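Local coordinates for protein HNH endonuclease (Geobacillus virus E2, PDB 5H0M) that nicks DNA as a thermophilic phage endonuclease of the HNH family, probably through a ββα-metal active site, and carries a structural zinc ion, at residues C76-K81 / H118-A123; R65-A70 / L105-L110. All coordinates share one frame; numbering follows the deposited sequence.

Interaction 1: C76-K81 / H118-A123. With ZN (zinc ion), chain B.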
loop_
_atom_site.group_PDB
_atom_site.type_symbol
_atom_site.label_atom_id
_atom_site.label_comp_id
_atom_site.label_asym_id
_atom_site.label_seq_id
_atom_site.Cartn_x
_atom_site.Cartn_y
_atom_site.Cartn_z
ATOM N N CYS A 76 -6.036 6.180 10.631
ATOM C CA CYS A 76 -5.044 5.117 10.585
ATOM C C CYS A 76 -5.623 3.845 11.169
ATOM O O CYS A 76 -6.043 3.822 12.316
ATOM C CB CYS A 76 -3.791 5.500 11.345
ATOM S SG CYS A 76 -2.580 4.168 11.434
ATOM N N GLN A 77 -5.650 2.778 10.377
ATOM C CA GLN A 77 -6.276 1.519 10.805
ATOM C C GLN A 77 -5.441 0.735 11.793
ATOM O O GLN A 77 -5.985 -0.028 12.578
ATOM C CB GLN A 77 -6.637 0.673 9.569
ATOM C CG GLN A 77 -7.644 1.359 8.661
ATOM C CD GLN A 77 -8.948 1.664 9.368
ATOM O OE1 GLN A 77 -9.299 2.825 9.623
ATOM N NE2 GLN A 77 -9.665 0.621 9.719
ATOM N N HIS A 78 -4.128 0.915 11.780
ATOM C CA HIS A 78 -3.291 0.256 12.779
ATOM C C HIS A 78 -3.436 0.935 14.121
ATOM O O HIS A 78 -3.609 0.261 15.127
ATOM C CB HIS A 78 -1.847 0.228 12.324
ATOM C CG HIS A 78 -1.617 -0.704 11.187
ATOM N ND1 HIS A 78 -0.367 -1.133 10.829
ATOM C CD2 HIS A 78 -2.483 -1.326 10.352
ATOM C CE1 HIS A 78 -0.465 -1.957 9.802
ATOM N NE2 HIS A 78 -1.742 -2.084 9.492
ATOM N N CYS A 79 -3.415 2.259 14.134
ATOM C CA CYS A 79 -3.677 2.998 15.363
ATOM C C CYS A 79 -5.053 2.650 15.915
ATOM O O CYS A 79 -5.198 2.427 17.118
ATOM C CB CYS A 79 -3.587 4.503 15.112
ATOM S SG CYS A 79 -1.923 5.209 15.074
ATOM N N LEU A 80 -6.053 2.556 15.049
ATOM C CA LEU A 80 -7.407 2.253 15.522
ATOM C C LEU A 80 -7.454 0.894 16.232
ATOM O O LEU A 80 -8.091 0.747 17.288
ATOM C CB LEU A 80 -8.405 2.287 14.351
ATOM C CG LEU A 80 -9.890 2.291 14.711
ATOM C CD1 LEU A 80 -10.264 3.529 15.504
ATOM C CD2 LEU A 80 -10.717 2.203 13.434
ATOM N N LYS A 81 -6.774 -0.093 15.675
ATOM C CA LYS A 81 -6.711 -1.414 16.300
ATOM C C LYS A 81 -5.993 -1.412 17.624
ATOM O O LYS A 81 -6.310 -2.226 18.493
ATOM C CB LYS A 81 -6.123 -2.419 15.339
ATOM C CG LYS A 81 -7.130 -2.672 14.226
ATOM C CD LYS A 81 -6.684 -3.643 13.150
ATOM C CE LYS A 81 -7.467 -3.391 11.864
ATOM N NZ LYS A 81 -7.477 -4.531 10.908
ATOM N N HIS A 118 3.131 3.514 8.942
ATOM C CA HIS A 118 3.731 3.143 7.655
ATOM C C HIS A 118 5.207 2.782 7.830
ATOM O O HIS A 118 5.706 1.813 7.253
ATOM C CB HIS A 118 3.580 4.261 6.633
ATOM C CG HIS A 118 4.102 3.895 5.279
ATOM N ND1 HIS A 118 5.284 4.396 4.785
ATOM C CD2 HIS A 118 3.618 3.062 4.326
ATOM C CE1 HIS A 118 5.497 3.898 3.578
ATOM N NE2 HIS A 118 4.497 3.095 3.273
ATOM N N ASN A 119 5.915 3.552 8.659
ATOM C CA ASN A 119 7.310 3.261 8.958
ATOM C C ASN A 119 7.471 1.923 9.667
ATOM O O ASN A 119 8.352 1.120 9.326
ATOM C CB ASN A 119 7.880 4.393 9.814
ATOM C CG ASN A 119 9.357 4.239 10.073
ATOM O OD1 ASN A 119 10.178 4.396 9.161
ATOM N ND2 ASN A 119 9.713 3.927 11.316
ATOM N N ARG A 120 6.618 1.659 10.648
ATOM C CA ARG A 120 6.648 0.385 11.354
ATOM C C ARG A 120 6.388 -0.758 10.388
ATOM O O ARG A 120 7.076 -1.774 10.420
ATOM C CB ARG A 120 5.622 0.368 12.498
ATOM C CG ARG A 120 5.442 -0.981 13.152
ATOM C CD ARG A 120 4.591 -0.943 14.398
ATOM N NE ARG A 120 3.248 -0.415 14.160
ATOM C CZ ARG A 120 2.294 -0.334 15.086
ATOM N NH1 ARG A 120 2.519 -0.747 16.332
ATOM N NH2 ARG A 120 1.100 0.159 14.771
ATOM N N LYS A 121 5.372 -0.594 9.547
ATOM C CA LYS A 121 4.997 -1.640 8.593
ATOM C C LYS A 121 6.120 -1.897 7.607
ATOM O O LYS A 121 6.349 -3.041 7.200
ATOM C CB LYS A 121 3.722 -1.289 7.838
ATOM C CG LYS A 121 3.311 -2.358 6.821
ATOM C CD LYS A 121 1.919 -2.141 6.287
ATOM C CE LYS A 121 1.580 -3.248 5.296
ATOM N NZ LYS A 121 2.419 -3.245 4.070
ATOM N N THR A 122 6.839 -0.851 7.214
ATOM C CA THR A 122 7.971 -1.022 6.295
ATOM C C THR A 122 9.021 -1.947 6.902
ATOM O O THR A 122 9.537 -2.839 6.231
ATOM C CB THR A 122 8.577 0.333 5.916
ATOM O OG1 THR A 122 7.604 1.076 5.178
ATOM C CG2 THR A 122 9.845 0.167 5.077
ATOM N N ALA A 123 9.318 -1.766 8.182
ATOM C CA ALA A 123 10.287 -2.628 8.859
ATOM C C ALA A 123 9.797 -4.062 8.980
ATOM O O ALA A 123 10.530 -5.032 8.742
ATOM C CB ALA A 123 10.610 -2.059 10.225
HETATM ZN ZN ZN B . -1.025 4.825 13.002
HETATM O O HOH W 1 2.196 -0.352 11.556
#

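Interaction 2: R65-A70 / L105-L110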
loop_
_atom_site.group_PDB
_atom_site.type_symbol
_atom_site.label_atom_id
_atom_site.label_comp_id
_atom_site.label_asym_id
_atom_site.label_seq_id
_atom_site.Cartn_x
_atom_site.Cartn_y
_atom_site.Cartn_z
ATOM N N ARG A 65 -7.599 4.643 -3.965
ATOM C CA ARG A 65 -7.017 5.305 -2.805
ATOM C C ARG A 65 -8.077 6.113 -2.055
ATOM O O ARG A 65 -8.187 6.043 -0.829
ATOM C CB ARG A 65 -5.855 6.205 -3.237
ATOM C CG ARG A 65 -5.218 7.008 -2.123
ATOM C CD ARG A 65 -4.157 7.966 -2.650
ATOM N NE ARG A 65 -3.780 8.900 -1.599
ATOM C CZ ARG A 65 -4.458 9.985 -1.262
ATOM N NH1 ARG A 65 -5.545 10.337 -1.929
ATOM N NH2 ARG A 65 -4.036 10.747 -0.246
ATOM N N LEU A 66 -8.848 6.899 -2.799
ATOM C CA LEU A 66 -9.882 7.720 -2.208
ATOM C C LEU A 66 -10.975 6.864 -1.586
ATOM O O LEU A 66 -11.486 7.191 -0.524
ATOM C CB LEU A 66 -10.490 8.663 -3.248
ATOM C CG LEU A 66 -9.598 9.809 -3.732
ATOM C CD1 LEU A 66 -10.254 10.507 -4.925
ATOM C CD2 LEU A 66 -9.286 10.801 -2.621
ATOM N N ALA A 67 -11.328 5.766 -2.240
ATOM C CA ALA A 67 -12.350 4.865 -1.729
ATOM C C ALA A 67 -11.916 4.257 -0.390
ATOM O O ALA A 67 -12.715 4.109 0.526
ATOM C CB ALA A 67 -12.667 3.776 -2.737
ATOM N N VAL A 68 -10.638 3.889 -0.291
ATOM C CA VAL A 68 -10.118 3.307 0.948
ATOM C C VAL A 68 -10.093 4.338 2.076
ATOM O O VAL A 68 -10.522 4.067 3.197
ATOM C CB VAL A 68 -8.715 2.699 0.721
ATOM C CG1 VAL A 68 -8.085 2.243 2.034
ATOM C CG2 VAL A 68 -8.782 1.522 -0.234
ATOM N N LEU A 69 -9.590 5.531 1.790
ATOM C CA LEU A 69 -9.561 6.578 2.813
ATOM C C LEU A 69 -10.969 6.881 3.298
ATOM O O LEU A 69 -11.199 7.038 4.492
ATOM C CB LEU A 69 -8.907 7.841 2.283
ATOM C CG LEU A 69 -7.384 7.749 2.142
ATOM C CD1 LEU A 69 -6.895 8.837 1.201
ATOM C CD2 LEU A 69 -6.702 7.833 3.490
ATOM N N ALA A 70 -11.905 6.951 2.370
ATOM C CA ALA A 70 -13.281 7.249 2.747
ATOM C C ALA A 70 -13.874 6.153 3.622
ATOM O O ALA A 70 -14.489 6.449 4.665
ATOM C CB ALA A 70 -14.141 7.458 1.508
ATOM N N LEU A 105 -5.343 -3.487 -6.528
ATOM C CA LEU A 105 -6.536 -2.663 -6.359
ATOM C C LEU A 105 -7.565 -3.303 -5.418
ATOM O O LEU A 105 -8.694 -2.841 -5.307
ATOM C CB LEU A 105 -7.166 -2.378 -7.733
ATOM C CG LEU A 105 -6.355 -1.431 -8.620
ATOM C CD1 LEU A 105 -6.798 -1.538 -10.064
ATOM C CD2 LEU A 105 -6.470 -0.001 -8.145
ATOM N N ASP A 106 -7.160 -4.341 -4.688
ATOM C CA ASP A 106 -8.080 -5.029 -3.789
ATOM C C ASP A 106 -8.242 -4.267 -2.493
ATOM O O ASP A 106 -7.259 -4.035 -1.789
ATOM C CB ASP A 106 -7.548 -6.415 -3.452
ATOM C CG ASP A 106 -7.612 -7.381 -4.600
ATOM O OD1 ASP A 106 -8.197 -7.077 -5.662
ATOM O OD2 ASP A 106 -7.067 -8.486 -4.404
ATOM N N MET A 107 -9.468 -3.883 -2.148
ATOM C CA MET A 107 -9.654 -3.065 -0.953
ATOM C C MET A 107 -9.238 -3.791 0.317
ATOM O O MET A 107 -8.707 -3.162 1.226
ATOM C CB MET A 107 -11.073 -2.503 -0.890
ATOM C CG MET A 107 -11.210 -1.366 -1.900
ATOM S SD MET A 107 -12.818 -0.607 -1.836
ATOM C CE MET A 107 -12.683 0.238 -0.274
ATOM N N ASP A 108 -9.415 -5.107 0.358
ATOM C CA ASP A 108 -8.955 -5.882 1.506
ATOM C C ASP A 108 -7.443 -6.052 1.566
ATOM O O ASP A 108 -6.938 -6.647 2.510
ATOM C CB ASP A 108 -9.670 -7.236 1.603
ATOM C CG ASP A 108 -9.356 -8.176 0.468
ATOM O OD1 ASP A 108 -8.694 -7.816 -0.517
ATOM O OD2 ASP A 108 -9.814 -9.351 0.553
ATOM N N ASN A 109 -6.734 -5.531 0.567
ATOM C CA ASN A 109 -5.279 -5.488 0.563
ATOM C C ASN A 109 -4.777 -4.065 0.760
ATOM O O ASN A 109 -3.609 -3.798 0.512
ATOM C CB ASN A 109 -4.716 -6.032 -0.754
ATOM C CG ASN A 109 -3.219 -6.236 -0.713
ATOM O OD1 ASN A 109 -2.690 -6.756 0.272
ATOM N ND2 ASN A 109 -2.529 -5.850 -1.773
ATOM N N LEU A 110 -5.646 -3.154 1.209
ATOM C CA LEU A 110 -5.259 -1.738 1.337
ATOM C C LEU A 110 -5.678 -1.172 2.689
ATOM O O LEU A 110 -6.798 -1.416 3.138
ATOM C CB LEU A 110 -5.908 -0.926 0.206
ATOM C CG LEU A 110 -5.338 -1.207 -1.177
ATOM C CD1 LEU A 110 -6.266 -0.665 -2.246
ATOM C CD2 LEU A 110 -3.930 -0.678 -1.335
#

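Interaction 1: C76-K81 / H118-A123
The four-cysteine zinc site of this HNH nuclease is built from two CxxC pairs, and beside this site His-78 meets Arg-120, whose NH2 comes up at the edge of the imidazole. Cys-76 SG and Cys-79 SG each bind the zinc ion at 2.3 Å, and Cys-114 and Cys-117, the latter just before 118-123, complete the four-sulfur site. Cys-76 also occupies the N-cap of helix 77-81: its SG lies anti to the backbone N (chi1 175°) and accepts a nearly straight bond from Cys-79 N at 3.4 Å, so one thiolate serves both the metal and the helix start.

Between His-78 and the helix 115-129 the meeting is looser. Arg-120 runs out extended and then bends at chi3 (58°), which carries NH2 to 3.8 Å from His-78 CB, close to the plane of the imidazole. One water, in the plane of that ring, lies 2.8 Å from His-78 ND1 and accepts from Arg-120 NE at 2.8 Å. Lys-121 adds an apolar touch, its CD lying 4.3 Å from His-78 CE1, while its amino end turns off to Asp-92 and Asp-125.

Both imidazole nitrogens are thus engaged, ND1 by the water and NE2 by Gln-111, which should fix the ring's rotation. Glu-82, in salt bridge with Arg-120 NH1, probably offsets the guanidinium charge beside the histidine. The zinc ion joins helix 77-81 to the chain entering helix 115-129 by metal-sulfur bonds; between 76-81 and 118-123 themselves the link is the shared water and van der Waals contact.

Interaction 2: R65-A70 / L105-L110
Met-107 and Leu-110 of 105-110 reach across to Ala-67 and Val-68 of helix 59-71, an example of a short turn covering one side of a helix with apolar side chains. Along the turn, Leu-105 comes first, packing on Glu-60 and Thr-64 of the same helix, and then Asp-106, its backbone O accepting from Asn-109 N at 2.8 Å. Met-107 follows, opening the 3-10 segment. Its CG is anti to its own carbonyl carbon (chi1 -75°), and after an extended chi2 the chain bends at chi3 (71°), turning the terminal CE in against Ala-67 and Val-68. There CE sits 4.0 Å from the backbone O of Ala-67 and 4.3 Å from Ala-67 CB, while Val-68 CG2 lies 4.1 Å from the same methyl. Asn-109 takes no part in the packing on the helix; its amide is held by Thr-95 N and Lys-103 O, which ties the turn to the loop after strand 90-93.

Leu-110, where strand 110-113 begins, closes the segment. Val-68 CG2 rests 3.8 Å from Leu-110 CB and 3.9 Å from Leu-110 CD1, the two side chains crossing at about a right angle. That branch of valine therefore fits between the methionine and the leucine, whereas its CG1 approaches Leu-110 O.

All the cross-segment contacts are van der Waals. Val-68 and Leu-110 are buried, and Met-107 lies nearer the surface, so the cohesion here comes from excluding water from aliphatic groups, with the polar grip on the turn supplied by Asn-109.

Followed from the N terminus, after helix 41-55 the chain enters helix 59-71, which carries 65-70, and then, after a short connection, passes through 76-81 on helix 77-81. It next forms strand 90-93 and the long loop that ends in 105-110, where interaction 2 closes its loop onto the earlier helix. Strand 110-113 then leads into helix 115-129, and 118-123 closes interaction 1. The segments alternate, so the two closures cross rather than nest. Their centres are 15 Å apart and their nearest atoms about 6 Å apart, without touching. Interaction 2 joins helix 59-71 to the start of strand 110-113; interaction 1 joins the zinc-bound helix 77-81 to the helix following that strand.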